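Long-range contacts in tube-forming protein in Mycobacterial Envelpe, TiME (Mycolicibacterium smegmatis, PDB 7CU9), which probably forms an envelope-spanning tube in the mycobacterial outer envelope that may serve as a secretion channel for protein transport: residues C109-T114 and V125-G130; A50-L54 and V82-V86; E56-D60 and R101-R105; R158-Q164 and M184-Q190; A78-V82 and K166-S170. One frame throughout, in Å; residues are numbered along the deposited sequence.

Contact 1: C109-T114 and V125-G130; sequences CAGQTT and VWTFTG
Cys109 opens a type II beta turn that runs to Gln112 and is closed by Gln112 N to Cys109 O at 2.9 Å. Its side chain is in the t rotamer, and SG, disulfide-bonded to Cys46, sits 3.9 Å from the centroid of the Phe128 ring, obliquely, as a Cys sulfur-aromatic contact. Ala110 follows with CB 3.4 Å from Gly130 O. Gly111, at phi 94°, takes the turn position where a CB would jam against the preceding carbonyl; its N donates to Phe128 O at 2.8 Å. Gln112 O then receives Phe128 N at 2.9 Å, while its side chain leads away. From Thr113 the chain is extended and antiparallel to 125-129. Thr113 and Thr127, both m, form a non-hydrogen-bonded pair, CA-CA 4.1 Å. Thr113 OG1 and Thr127 OG1 are hydrogen-bonded at 2.7 Å; Thr113 CG2 lies 3.4 Å from Val125 CG1. Thr114 pairs with Trp126 through two backbone hydrogen bonds of 3.0 Å, Thr114 N to Trp126 O and Trp126 N to Thr114 O. On this other face Thr114 CG2 is 3.8 Å from Phe128 CE1, and Thr114 OG1 bonds to Asn43 N. This is the open end of the beta hairpin 113-118/123-129. Strand 137-144 continues the sheet beyond 123-129, and Phe128 (chi1 m) packs against Trp49 and Ala50 of helix 47-50.

Contact 2: A50-L54 and V82-V86; sequences ADIGL and VKQAV
Lys83 reaches from its strand to the loop 50-54 as a fully extended side chain, all four chi angles t, and its NZ makes a 2.9 Å salt bridge with Asp51 OD2. A water gives the same ammonium a second partner: it accepts from Lys83 NZ at 2.7 Å and donates to Ile52 O at 2.7 Å, so that carbonyl is satisfied too. Asp51, near chi1 t, spends its other oxygen twice: OD1 accepts Ile52 N at 2.8 Å within the loop and forms a salt bridge with Lys166. The carboxylate thus lies between two lysines from neighbouring strands. Gly53 N is taken by Gln164 OE1, and Gln84, turned away, bonds through OE1 to Met13 N. The rest is van der Waals contact. Ile52 (chi1 p, chi2 t) points at the strand, with CD1 3.5 Å from Lys83 O and CG1 3.9 Å from the aliphatic CD of Lys83. Gly53 has phi 69° and psi 36°; its CA lies 3.6 Å from Ala85 CB and 5.1 Å from Ala85 CA, and a CB there would be tight against Ala85. Over residues 51-53 and 83-85 the two directions differ by 39°. Leu54 ends the loop as N-cap of helix 55-58. A helix-to-helix connection lying on the face of the antiparallel sheet, near the middle of the molecule, with a lysine-aspartate salt bridge joining the two, ties the 50-54 loop to strand 77-89 of this PknH-like domain.

Contact 3: E56-D60 and R101-R105; sequences EVFND and RVVDR
Two arginines, Arg101 in helix 92-103 and Arg105 further along the chain, bind the short helix 55-58. Arg105, with chi2 to chi4 all near 180°, stretches out to give NH1 to Glu56 OE2 at 2.9 Å, a salt bridge in the plane of the guanidinium; Asn48 ND2 also donates to that oxygen. Arg101 folds instead (chi1 m, chi2 t, chi3 m) and sets a fork on one carbonyl: NH2 and NE reach Val57 O at 2.9 and 3.0 Å. Since the helix ends at Phe58, that carbonyl is available to a side chain. Beyond the helix, Asn59 leaves helical angles (psi 131°) and Asp60 is extended, which brings Asp60 OD1 to 3.6 Å from Arg101 NH2, a long salt bridge. A water bridges the same pair, donating to Asp60 OD1 at 2.7 Å and accepting from Arg101 NH1 at 3.1 Å; Asp60 OD2 bonds to Asp62 N. The two segments' backbones come nearest at Val57 and Arg101, CA-CA 5.4 Å. Beneath the polar layer Val57 and Val102, both t, pack CG1 of Val57 to CG2 of Val102 at 3.5 Å, above Leu162 and Gln164 of strand 161-169. Arginine hydrogen bonds to a carbonyl in the last turn of a short helix, with a valine pair facing the sheet, make this a junction between two helices lying on the same face of the antiparallel sheet.

Contact 4: R158-Q164 and M184-Q190; sequences RENVLLQ and MQNTLGQ
Gln190 fits its side chain over the turn at the start of this pairing. The turn, type II' from Arg158 to Val161, puts Glu159 at phi 52° and is closed by Val161 N to Arg158 O at 2.8 Å and Arg158 N to Val161 O at 2.9 Å. Arg158 O also accepts a hydrogen bond from Gln190 NE2 at 3.0 Å. Gln190 OE1 lies 3.4 Å from Glu159 CG, and Gln190 NE2 is 3.4 Å from Val161 CG2. Below it comes an apolar groove: alternate residues Val161 (t) and Leu163 (chi1 p) point at the helix end, and Leu188, m then t, drops its tip between them, CD1 3.9 Å from Val161 CG1 and 4.1 Å from Leu163 CD2. This is helix-on-sheet packing, in which the end of helix 174-185 and the type I turn Gln185-Leu188 lie across the hairpin of strands 150-158 and 161-169. The backbones stay apart, Glu159 CA to Gln190 CA being nearest at 7.6 Å, so side chains fill the gap. Met184 bends at chi3 (p) and pushes CE against Leu163 CB at 4.2 Å and Gln164 O at 3.6 Å. At the groove's margin, extended Gln185 gives OE1 to Arg158 NE at 2.8 Å; Arg158 NH2 forms a salt bridge with Asp137. Thr187 OG1 turns back to Met184 O at 2.7 Å, and Leu188 packs on Ala11 of helix 8-11.

Contact 5: A78-V82 and K166-S170; sequences ATHLV and KVCQS
Leu81 and Cys168 form a hydrogen-bonded antiparallel pair, Leu81 N to Cys168 O at 3.1 Å and Cys168 N to Leu81 O at 2.8 Å. Their side chains share a face: Cys168, in the m rotamer and disulfide-bonded to Cys151, has CB 4.1 Å from Leu81 CB. Leu81 is t with chi2 off its wells (148°), and its CD2 lies 3.7 Å from CE of Lys166, whose chi3 kink (p) leads NZ to Asp51. On the opposite face Val82 and Val167, a non-hydrogen-bonded pair and both t, meet CG2 to CG2 at 4.2 Å. Where the chain corners at Thr79 and His80, His80 (m) and Gln169 (p, then t) meet through a water: it lies 2.5 Å from His80 ND1 and donates to Gln169 OE1 at 2.7 Å. Gln169 NE2 bonds to Ser170 O at 3.0 Å and to Ala64 O of the second subunit. The arrangement is an antiparallel pairing of sheet neighbours far apart in sequence; the disulfide ties 161-169 to strand 150-158 on its other side.

Overall arrangement
Following the chain, the loop 50-54 meets strand 77-89 in contact 2, closing the first loop. Helix 55-58 then awaits helix 92-103, so contact 3 crosses contact 2. The hairpin of contact 1 closes locally afterwards, with Phe128 touching Ala50 of contact 2. Contact 5 opens on 78-82, whose last residue, Val82, also belongs to contact 2, and closes only at 166-170; contact 1 lies within that span, while contact 3 crosses it. Contact 4 closes last, crossing contact 5 along strand 161-169. That strand links the 50-54 loop, strand 77-89 and helix 55-58. Contacts 4 and 5 lie about 23 Å apart between centres, on opposite sides of the chain's centre.

Contact 1: C109-T114 and V125-G130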
# COMPACT_ATOMS: atom_id res chain seq x y z
N CYS B 109 -23.21 12.87 -6.26
CA CYS B 109 -21.83 12.75 -6.79
C CYS B 109 -21.52 11.28 -7.09
O CYS B 109 -20.87 11.01 -8.12
CB CYS B 109 -20.80 13.33 -5.84
SG CYS B 109 -19.12 13.29 -6.52
N ALA B 110 -21.95 10.35 -6.23
CA ALA B 110 -21.69 8.90 -6.41
C ALA B 110 -22.19 8.49 -7.80
O ALA B 110 -23.35 8.81 -8.14
CB ALA B 110 -22.36 8.09 -5.33
N GLY B 111 -21.32 7.86 -8.59
CA GLY B 111 -21.66 7.38 -9.94
C GLY B 111 -21.30 8.38 -11.03
O GLY B 111 -21.41 8.02 -12.21
N GLN B 112 -20.84 9.58 -10.66
CA GLN B 112 -20.49 10.64 -11.64
C GLN B 112 -19.00 10.62 -11.96
O GLN B 112 -18.17 10.38 -11.05
CB GLN B 112 -20.89 12.03 -11.11
CG GLN B 112 -22.39 12.19 -10.95
CD GLN B 112 -23.11 12.01 -12.26
OE1 GLN B 112 -22.80 12.65 -13.25
NE2 GLN B 112 -24.08 11.10 -12.27
N THR B 113 -18.68 10.86 -13.23
CA THR B 113 -17.33 11.18 -13.72
C THR B 113 -17.34 12.66 -14.09
O THR B 113 -18.29 13.10 -14.75
CB THR B 113 -16.93 10.29 -14.89
OG1 THR B 113 -16.98 8.94 -14.44
CG2 THR B 113 -15.56 10.60 -15.44
N THR B 114 -16.33 13.41 -13.66
CA THR B 114 -16.26 14.87 -13.94
C THR B 114 -14.80 15.31 -14.03
O THR B 114 -13.92 14.61 -13.49
CB THR B 114 -17.06 15.66 -12.90
OG1 THR B 114 -17.22 16.99 -13.39
CG2 THR B 114 -16.40 15.69 -11.54
N VAL B 125 -9.54 13.82 -14.92
CA VAL B 125 -10.92 13.27 -14.96
C VAL B 125 -11.02 12.21 -13.87
O VAL B 125 -10.16 11.31 -13.84
CB VAL B 125 -11.27 12.71 -16.35
CG1 VAL B 125 -12.65 12.06 -16.37
CG2 VAL B 125 -11.17 13.79 -17.41
N TRP B 126 -11.99 12.36 -12.97
CA TRP B 126 -12.17 11.48 -11.79
C TRP B 126 -13.58 10.90 -11.79
O TRP B 126 -14.54 11.64 -12.10
CB TRP B 126 -11.89 12.24 -10.49
CG TRP B 126 -10.46 12.62 -10.32
CD1 TRP B 126 -9.86 13.77 -10.73
CD2 TRP B 126 -9.43 11.83 -9.68
NE1 TRP B 126 -8.54 13.76 -10.39
CE2 TRP B 126 -8.24 12.59 -9.74
CE3 TRP B 126 -9.40 10.58 -9.06
CZ2 TRP B 126 -7.04 12.13 -9.20
CZ3 TRP B 126 -8.21 10.13 -8.53
CH2 TRP B 126 -7.05 10.89 -8.60
N THR B 127 -13.68 9.62 -11.43
CA THR B 127 -14.96 8.88 -11.24
C THR B 127 -15.18 8.69 -9.74
O THR B 127 -14.30 8.10 -9.07
CB THR B 127 -14.93 7.54 -11.97
OG1 THR B 127 -14.74 7.85 -13.35
CG2 THR B 127 -16.20 6.75 -11.76
N PHE B 128 -16.32 9.16 -9.24
CA PHE B 128 -16.65 9.16 -7.79
C PHE B 128 -17.58 8.01 -7.46
O PHE B 128 -18.56 7.76 -8.20
CB PHE B 128 -17.28 10.50 -7.42
CG PHE B 128 -16.31 11.65 -7.51
CD1 PHE B 128 -16.10 12.32 -8.70
CD2 PHE B 128 -15.57 12.03 -6.40
CE1 PHE B 128 -15.19 13.35 -8.78
CE2 PHE B 128 -14.65 13.07 -6.49
CZ PHE B 128 -14.46 13.73 -7.67
N THR B 129 -17.31 7.33 -6.34
CA THR B 129 -18.18 6.28 -5.77
C THR B 129 -18.23 6.47 -4.25
O THR B 129 -17.26 6.97 -3.67
CB THR B 129 -17.69 4.88 -6.17
OG1 THR B 129 -16.37 4.71 -5.66
CG2 THR B 129 -17.68 4.67 -7.67
N GLY B 130 -19.34 6.07 -3.64
CA GLY B 130 -19.48 6.11 -2.18
C GLY B 130 -20.90 5.85 -1.75
O GLY B 130 -21.82 6.32 -2.46

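Contact 2: A50-L54 and V82-V86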
# COMPACT_ATOMS: atom_id res chain seq x y z
N ALA B 50 -14.13 16.14 -4.17
CA ALA B 50 -12.98 16.24 -5.10
C ALA B 50 -11.67 16.43 -4.33
O ALA B 50 -10.60 16.06 -4.84
CB ALA B 50 -13.22 17.35 -6.10
N ASP B 51 -11.73 17.00 -3.12
CA ASP B 51 -10.55 17.10 -2.23
C ASP B 51 -11.06 17.37 -0.81
O ASP B 51 -12.28 17.50 -0.63
CB ASP B 51 -9.59 18.20 -2.70
CG ASP B 51 -8.14 18.02 -2.25
OD1 ASP B 51 -7.87 17.13 -1.42
OD2 ASP B 51 -7.29 18.77 -2.76
N ILE B 52 -10.14 17.42 0.14
CA ILE B 52 -10.42 17.68 1.58
C ILE B 52 -9.77 19.00 2.00
O ILE B 52 -8.96 19.56 1.23
CB ILE B 52 -9.94 16.49 2.43
CG1 ILE B 52 -8.43 16.27 2.33
CG2 ILE B 52 -10.71 15.23 2.05
CD1 ILE B 52 -7.89 15.34 3.38
N GLY B 53 -10.13 19.49 3.19
CA GLY B 53 -9.63 20.76 3.74
C GLY B 53 -10.15 21.97 2.98
O GLY B 53 -9.39 22.95 2.87
N LEU B 54 -11.39 21.94 2.50
CA LEU B 54 -11.95 22.99 1.61
C LEU B 54 -12.49 24.16 2.42
O LEU B 54 -13.12 23.99 3.46
CB LEU B 54 -13.05 22.40 0.74
CG LEU B 54 -12.63 21.22 -0.13
CD1 LEU B 54 -13.83 20.68 -0.88
CD2 LEU B 54 -11.51 21.61 -1.09
N VAL B 82 -0.84 11.50 0.39
CA VAL B 82 -1.66 11.44 1.62
C VAL B 82 -1.96 12.87 2.05
O VAL B 82 -1.02 13.68 2.15
CB VAL B 82 -0.96 10.64 2.73
CG1 VAL B 82 -1.76 10.64 4.02
CG2 VAL B 82 -0.66 9.22 2.27
N LYS B 83 -3.22 13.17 2.32
CA LYS B 83 -3.62 14.52 2.77
C LYS B 83 -4.43 14.37 4.06
O LYS B 83 -5.16 13.38 4.22
CB LYS B 83 -4.38 15.24 1.66
CG LYS B 83 -4.58 16.74 1.88
CD LYS B 83 -5.11 17.40 0.65
CE LYS B 83 -5.35 18.88 0.81
NZ LYS B 83 -5.66 19.51 -0.50
N GLN B 84 -4.27 15.35 4.94
CA GLN B 84 -4.98 15.43 6.23
C GLN B 84 -5.50 16.85 6.43
O GLN B 84 -4.79 17.80 6.04
CB GLN B 84 -4.03 15.10 7.37
CG GLN B 84 -3.48 13.69 7.33
CD GLN B 84 -2.37 13.57 8.34
OE1 GLN B 84 -2.60 13.51 9.55
NE2 GLN B 84 -1.14 13.58 7.85
N ALA B 85 -6.67 16.99 7.04
CA ALA B 85 -7.22 18.30 7.45
C ALA B 85 -7.94 18.11 8.78
O ALA B 85 -8.70 17.15 8.90
CB ALA B 85 -8.14 18.85 6.39
N VAL B 86 -7.67 18.99 9.73
CA VAL B 86 -8.30 18.93 11.08
C VAL B 86 -8.81 20.33 11.40
O VAL B 86 -8.01 21.27 11.40
CB VAL B 86 -7.34 18.42 12.16
CG1 VAL B 86 -8.02 18.36 13.52
CG2 VAL B 86 -6.75 17.07 11.79
O HOH W 1 -7.54 21.48 -0.12

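Contact 3: E56-D60 and R101-R105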
# COMPACT_ATOMS: atom_id res chain seq x y z
N GLU B 56 -15.18 26.04 1.84
CA GLU B 56 -16.66 26.09 1.98
C GLU B 56 -17.09 25.13 3.09
O GLU B 56 -18.15 25.34 3.69
CB GLU B 56 -17.36 25.86 0.64
CG GLU B 56 -17.50 24.41 0.21
CD GLU B 56 -18.45 24.28 -0.96
OE1 GLU B 56 -18.12 24.81 -2.04
OE2 GLU B 56 -19.55 23.72 -0.77
N VAL B 57 -16.28 24.11 3.37
CA VAL B 57 -16.55 23.14 4.46
C VAL B 57 -16.12 23.75 5.80
O VAL B 57 -16.96 23.80 6.71
CB VAL B 57 -15.86 21.79 4.19
CG1 VAL B 57 -15.92 20.88 5.40
CG2 VAL B 57 -16.47 21.12 2.97
N PHE B 58 -14.87 24.20 5.93
CA PHE B 58 -14.25 24.52 7.25
C PHE B 58 -14.45 25.98 7.65
O PHE B 58 -14.70 26.22 8.84
CB PHE B 58 -12.76 24.18 7.25
CG PHE B 58 -12.50 22.71 7.43
CD1 PHE B 58 -12.47 22.15 8.69
CD2 PHE B 58 -12.32 21.89 6.33
CE1 PHE B 58 -12.23 20.79 8.86
CE2 PHE B 58 -12.10 20.53 6.49
CZ PHE B 58 -12.04 19.99 7.76
N ASN B 59 -14.33 26.93 6.72
CA ASN B 59 -14.41 28.36 7.09
C ASN B 59 -15.80 28.64 7.65
O ASN B 59 -16.82 28.25 7.04
CB ASN B 59 -14.03 29.28 5.93
CG ASN B 59 -12.53 29.35 5.73
OD1 ASN B 59 -11.77 29.27 6.70
ND2 ASN B 59 -12.10 29.55 4.50
N ASP B 60 -15.85 29.30 8.80
CA ASP B 60 -17.08 29.41 9.62
C ASP B 60 -16.80 30.37 10.76
O ASP B 60 -15.68 30.41 11.26
CB ASP B 60 -17.47 28.04 10.17
CG ASP B 60 -18.86 28.02 10.78
OD1 ASP B 60 -19.83 28.12 10.00
OD2 ASP B 60 -18.95 27.93 12.01
N ARG B 101 -21.92 20.22 5.57
CA ARG B 101 -21.50 20.93 4.33
C ARG B 101 -20.76 19.95 3.42
O ARG B 101 -20.83 20.12 2.19
CB ARG B 101 -20.71 22.20 4.67
CG ARG B 101 -21.59 23.29 5.25
CD ARG B 101 -20.89 24.63 5.31
NE ARG B 101 -19.83 24.68 6.31
CZ ARG B 101 -19.99 24.98 7.60
NH1 ARG B 101 -21.19 25.25 8.09
NH2 ARG B 101 -18.94 25.00 8.40
N VAL B 102 -20.09 18.93 3.97
CA VAL B 102 -19.51 17.84 3.13
C VAL B 102 -20.64 16.97 2.59
O VAL B 102 -20.75 16.84 1.35
CB VAL B 102 -18.49 16.98 3.90
CG1 VAL B 102 -17.99 15.83 3.03
CG2 VAL B 102 -17.32 17.81 4.41
N VAL B 103 -21.45 16.38 3.47
CA VAL B 103 -22.33 15.23 3.09
C VAL B 103 -23.62 15.72 2.41
O VAL B 103 -24.10 15.00 1.52
CB VAL B 103 -22.61 14.31 4.29
CG1 VAL B 103 -21.32 13.74 4.86
CG2 VAL B 103 -23.42 14.98 5.38
N ASP B 104 -24.16 16.88 2.78
CA ASP B 104 -25.43 17.38 2.17
C ASP B 104 -25.16 17.82 0.72
O ASP B 104 -26.06 17.61 -0.12
CB ASP B 104 -26.04 18.54 2.96
CG ASP B 104 -26.46 18.18 4.38
OD1 ASP B 104 -26.37 16.99 4.75
OD2 ASP B 104 -26.88 19.11 5.10
N ARG B 105 -23.99 18.39 0.44
CA ARG B 105 -23.74 19.11 -0.84
C ARG B 105 -23.20 18.14 -1.91
O ARG B 105 -23.02 18.59 -3.06
CB ARG B 105 -22.79 20.28 -0.60
CG ARG B 105 -23.32 21.27 0.43
CD ARG B 105 -22.45 22.50 0.50
NE ARG B 105 -23.02 23.47 1.42
CZ ARG B 105 -22.46 24.64 1.72
NH1 ARG B 105 -21.30 24.98 1.21
NH2 ARG B 105 -23.08 25.45 2.57
O HOH W 2 -22.25 27.03 10.42

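Contact 4: R158-Q164 and M184-Q190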
# COMPACT_ATOMS: atom_id res chain seq x y z
N ARG B 158 -16.15 14.31 15.33
CA ARG B 158 -15.88 13.80 16.69
C ARG B 158 -16.00 14.98 17.65
O ARG B 158 -15.14 15.86 17.58
CB ARG B 158 -14.50 13.13 16.75
CG ARG B 158 -14.34 11.95 15.80
CD ARG B 158 -15.19 10.77 16.24
NE ARG B 158 -14.95 9.57 15.44
CZ ARG B 158 -15.65 9.21 14.37
NH1 ARG B 158 -16.65 9.94 13.91
NH2 ARG B 158 -15.33 8.09 13.75
N GLU B 159 -17.06 15.02 18.46
CA GLU B 159 -17.36 16.17 19.35
C GLU B 159 -17.35 17.44 18.50
O GLU B 159 -18.18 17.56 17.59
CB GLU B 159 -16.36 16.19 20.52
CG GLU B 159 -16.53 15.05 21.51
CD GLU B 159 -17.55 15.32 22.61
OE1 GLU B 159 -18.38 16.23 22.45
OE2 GLU B 159 -17.50 14.60 23.64
N ASN B 160 -16.42 18.36 18.77
CA ASN B 160 -16.32 19.68 18.10
C ASN B 160 -15.25 19.67 17.01
O ASN B 160 -14.83 20.75 16.58
CB ASN B 160 -16.03 20.77 19.12
CG ASN B 160 -14.70 20.57 19.81
OD1 ASN B 160 -14.26 19.44 20.03
ND2 ASN B 160 -14.05 21.66 20.19
N VAL B 161 -14.82 18.49 16.55
CA VAL B 161 -13.74 18.37 15.53
C VAL B 161 -14.32 17.76 14.26
O VAL B 161 -15.07 16.77 14.34
CB VAL B 161 -12.56 17.55 16.08
CG1 VAL B 161 -11.51 17.31 15.00
CG2 VAL B 161 -11.95 18.21 17.30
N LEU B 162 -13.96 18.34 13.12
CA LEU B 162 -14.13 17.67 11.81
C LEU B 162 -12.73 17.32 11.30
O LEU B 162 -11.88 18.23 11.17
CB LEU B 162 -14.87 18.57 10.82
CG LEU B 162 -15.21 17.90 9.48
CD1 LEU B 162 -16.22 16.78 9.68
CD2 LEU B 162 -15.72 18.90 8.47
N LEU B 163 -12.49 16.03 11.06
CA LEU B 163 -11.21 15.62 10.45
C LEU B 163 -11.47 14.93 9.12
O LEU B 163 -12.54 14.31 8.93
CB LEU B 163 -10.40 14.78 11.44
CG LEU B 163 -10.93 13.39 11.75
CD1 LEU B 163 -10.41 12.37 10.75
CD2 LEU B 163 -10.54 12.96 13.16
N GLN B 164 -10.53 15.08 8.21
CA GLN B 164 -10.58 14.44 6.89
C GLN B 164 -9.20 13.86 6.60
O GLN B 164 -8.19 14.47 6.98
CB GLN B 164 -11.00 15.44 5.81
CG GLN B 164 -12.40 15.99 6.00
CD GLN B 164 -12.78 16.82 4.80
OE1 GLN B 164 -12.18 17.86 4.55
NE2 GLN B 164 -13.75 16.35 4.04
N MET B 184 -5.09 10.15 13.93
CA MET B 184 -5.45 11.58 14.09
C MET B 184 -6.42 11.71 15.27
O MET B 184 -6.18 12.58 16.14
CB MET B 184 -6.11 12.11 12.81
CG MET B 184 -5.17 12.10 11.62
SD MET B 184 -6.03 12.25 10.04
CE MET B 184 -6.46 13.99 10.09
N GLN B 185 -7.44 10.86 15.33
CA GLN B 185 -8.46 10.93 16.41
C GLN B 185 -7.80 10.67 17.76
O GLN B 185 -8.22 11.29 18.76
CB GLN B 185 -9.60 9.95 16.15
CG GLN B 185 -10.64 10.00 17.26
CD GLN B 185 -11.90 9.23 16.94
OE1 GLN B 185 -12.20 8.94 15.79
NE2 GLN B 185 -12.68 8.95 17.98
N ASN B 186 -6.79 9.80 17.81
CA ASN B 186 -6.11 9.39 19.07
C ASN B 186 -5.42 10.59 19.74
O ASN B 186 -5.12 10.48 20.94
CB ASN B 186 -5.14 8.23 18.85
CG ASN B 186 -5.83 6.91 18.60
OD1 ASN B 186 -7.02 6.75 18.90
ND2 ASN B 186 -5.10 5.95 18.06
N THR B 187 -5.18 11.69 19.02
CA THR B 187 -4.49 12.90 19.55
C THR B 187 -5.47 13.95 20.09
O THR B 187 -5.00 14.96 20.62
CB THR B 187 -3.65 13.59 18.47
OG1 THR B 187 -4.54 14.24 17.56
CG2 THR B 187 -2.74 12.63 17.72
N LEU B 188 -6.79 13.76 19.94
CA LEU B 188 -7.77 14.87 20.11
C LEU B 188 -8.14 15.07 21.58
O LEU B 188 -8.82 16.07 21.87
CB LEU B 188 -9.01 14.57 19.27
CG LEU B 188 -8.80 14.53 17.76
CD1 LEU B 188 -10.12 14.26 17.06
CD2 LEU B 188 -8.17 15.81 17.24
N GLY B 189 -7.73 14.17 22.47
CA GLY B 189 -7.98 14.29 23.92
C GLY B 189 -9.46 14.24 24.27
O GLY B 189 -9.85 14.92 25.24
N GLN B 190 -10.26 13.46 23.54
CA GLN B 190 -11.74 13.48 23.69
C GLN B 190 -12.28 12.41 24.64
O GLN B 190 -13.48 12.47 24.96
CB GLN B 190 -12.42 13.37 22.33
CG GLN B 190 -12.10 14.56 21.44
CD GLN B 190 -13.00 14.63 20.23
OE1 GLN B 190 -13.83 13.75 19.99
NE2 GLN B 190 -12.85 15.70 19.46
O HOH W 3 -13.53 6.03 14.76

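Contact 5: A78-V82 and K166-S170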
# COMPACT_ATOMS: atom_id res chain seq x y z
N ALA B 78 4.16 11.52 -6.77
CA ALA B 78 2.92 11.33 -5.98
C ALA B 78 2.46 9.87 -6.05
O ALA B 78 1.25 9.63 -5.87
CB ALA B 78 1.86 12.28 -6.48
N THR B 79 3.37 8.92 -6.26
CA THR B 79 3.02 7.47 -6.33
C THR B 79 2.12 7.14 -5.13
O THR B 79 1.04 6.52 -5.34
CB THR B 79 4.27 6.60 -6.38
OG1 THR B 79 4.97 6.86 -7.60
CG2 THR B 79 3.94 5.12 -6.29
N HIS B 80 2.55 7.52 -3.93
CA HIS B 80 1.68 7.63 -2.73
C HIS B 80 1.49 9.12 -2.46
O HIS B 80 2.51 9.85 -2.44
CB HIS B 80 2.28 6.86 -1.53
CG HIS B 80 2.29 5.37 -1.70
ND1 HIS B 80 1.27 4.57 -1.24
CD2 HIS B 80 3.21 4.54 -2.24
CE1 HIS B 80 1.55 3.31 -1.51
NE2 HIS B 80 2.74 3.27 -2.12
N LEU B 81 0.24 9.56 -2.32
CA LEU B 81 -0.09 10.93 -1.85
C LEU B 81 -1.09 10.79 -0.70
O LEU B 81 -2.06 10.01 -0.83
CB LEU B 81 -0.66 11.79 -2.98
CG LEU B 81 -0.99 13.23 -2.58
CD1 LEU B 81 -0.78 14.20 -3.73
CD2 LEU B 81 -2.42 13.34 -2.05
N VAL B 82 -0.84 11.50 0.39
CA VAL B 82 -1.66 11.44 1.62
C VAL B 82 -1.96 12.87 2.05
O VAL B 82 -1.02 13.68 2.15
CB VAL B 82 -0.96 10.64 2.73
CG1 VAL B 82 -1.76 10.64 4.02
CG2 VAL B 82 -0.66 9.22 2.27
N LYS B 166 -7.16 11.47 3.27
CA LYS B 166 -7.20 10.99 1.88
C LYS B 166 -5.90 10.24 1.63
O LYS B 166 -4.83 10.80 1.91
CB LYS B 166 -7.38 12.18 0.94
CG LYS B 166 -7.32 11.88 -0.55
CD LYS B 166 -7.38 13.12 -1.39
CE LYS B 166 -6.05 13.84 -1.48
NZ LYS B 166 -6.12 15.04 -2.34
N VAL B 167 -6.00 9.00 1.15
CA VAL B 167 -4.82 8.19 0.72
C VAL B 167 -5.02 7.84 -0.75
O VAL B 167 -6.02 7.18 -1.06
CB VAL B 167 -4.63 6.95 1.60
CG1 VAL B 167 -3.54 6.05 1.05
CG2 VAL B 167 -4.34 7.33 3.05
N CYS B 168 -4.09 8.30 -1.59
CA CYS B 168 -4.11 8.12 -3.06
C CYS B 168 -2.98 7.16 -3.44
O CYS B 168 -1.85 7.34 -2.96
CB CYS B 168 -3.92 9.43 -3.80
SG CYS B 168 -5.21 10.66 -3.48
N GLN B 169 -3.29 6.17 -4.27
CA GLN B 169 -2.33 5.12 -4.68
C GLN B 169 -3.03 4.19 -5.66
O GLN B 169 -4.27 4.22 -5.76
CB GLN B 169 -1.84 4.31 -3.47
CG GLN B 169 -2.96 3.83 -2.55
CD GLN B 169 -2.45 2.87 -1.50
OE1 GLN B 169 -1.93 3.27 -0.47
NE2 GLN B 169 -2.61 1.59 -1.76
N SER B 170 -2.26 3.35 -6.35
CA SER B 170 -2.83 2.15 -6.99
C SER B 170 -3.32 1.20 -5.89
O SER B 170 -3.14 1.51 -4.69
CB SER B 170 -1.82 1.52 -7.91
OG SER B 170 -0.66 1.13 -7.19
O HOH W 4 0.58 3.92 -5.99
O HOH W 5 -0.79 5.74 -0.39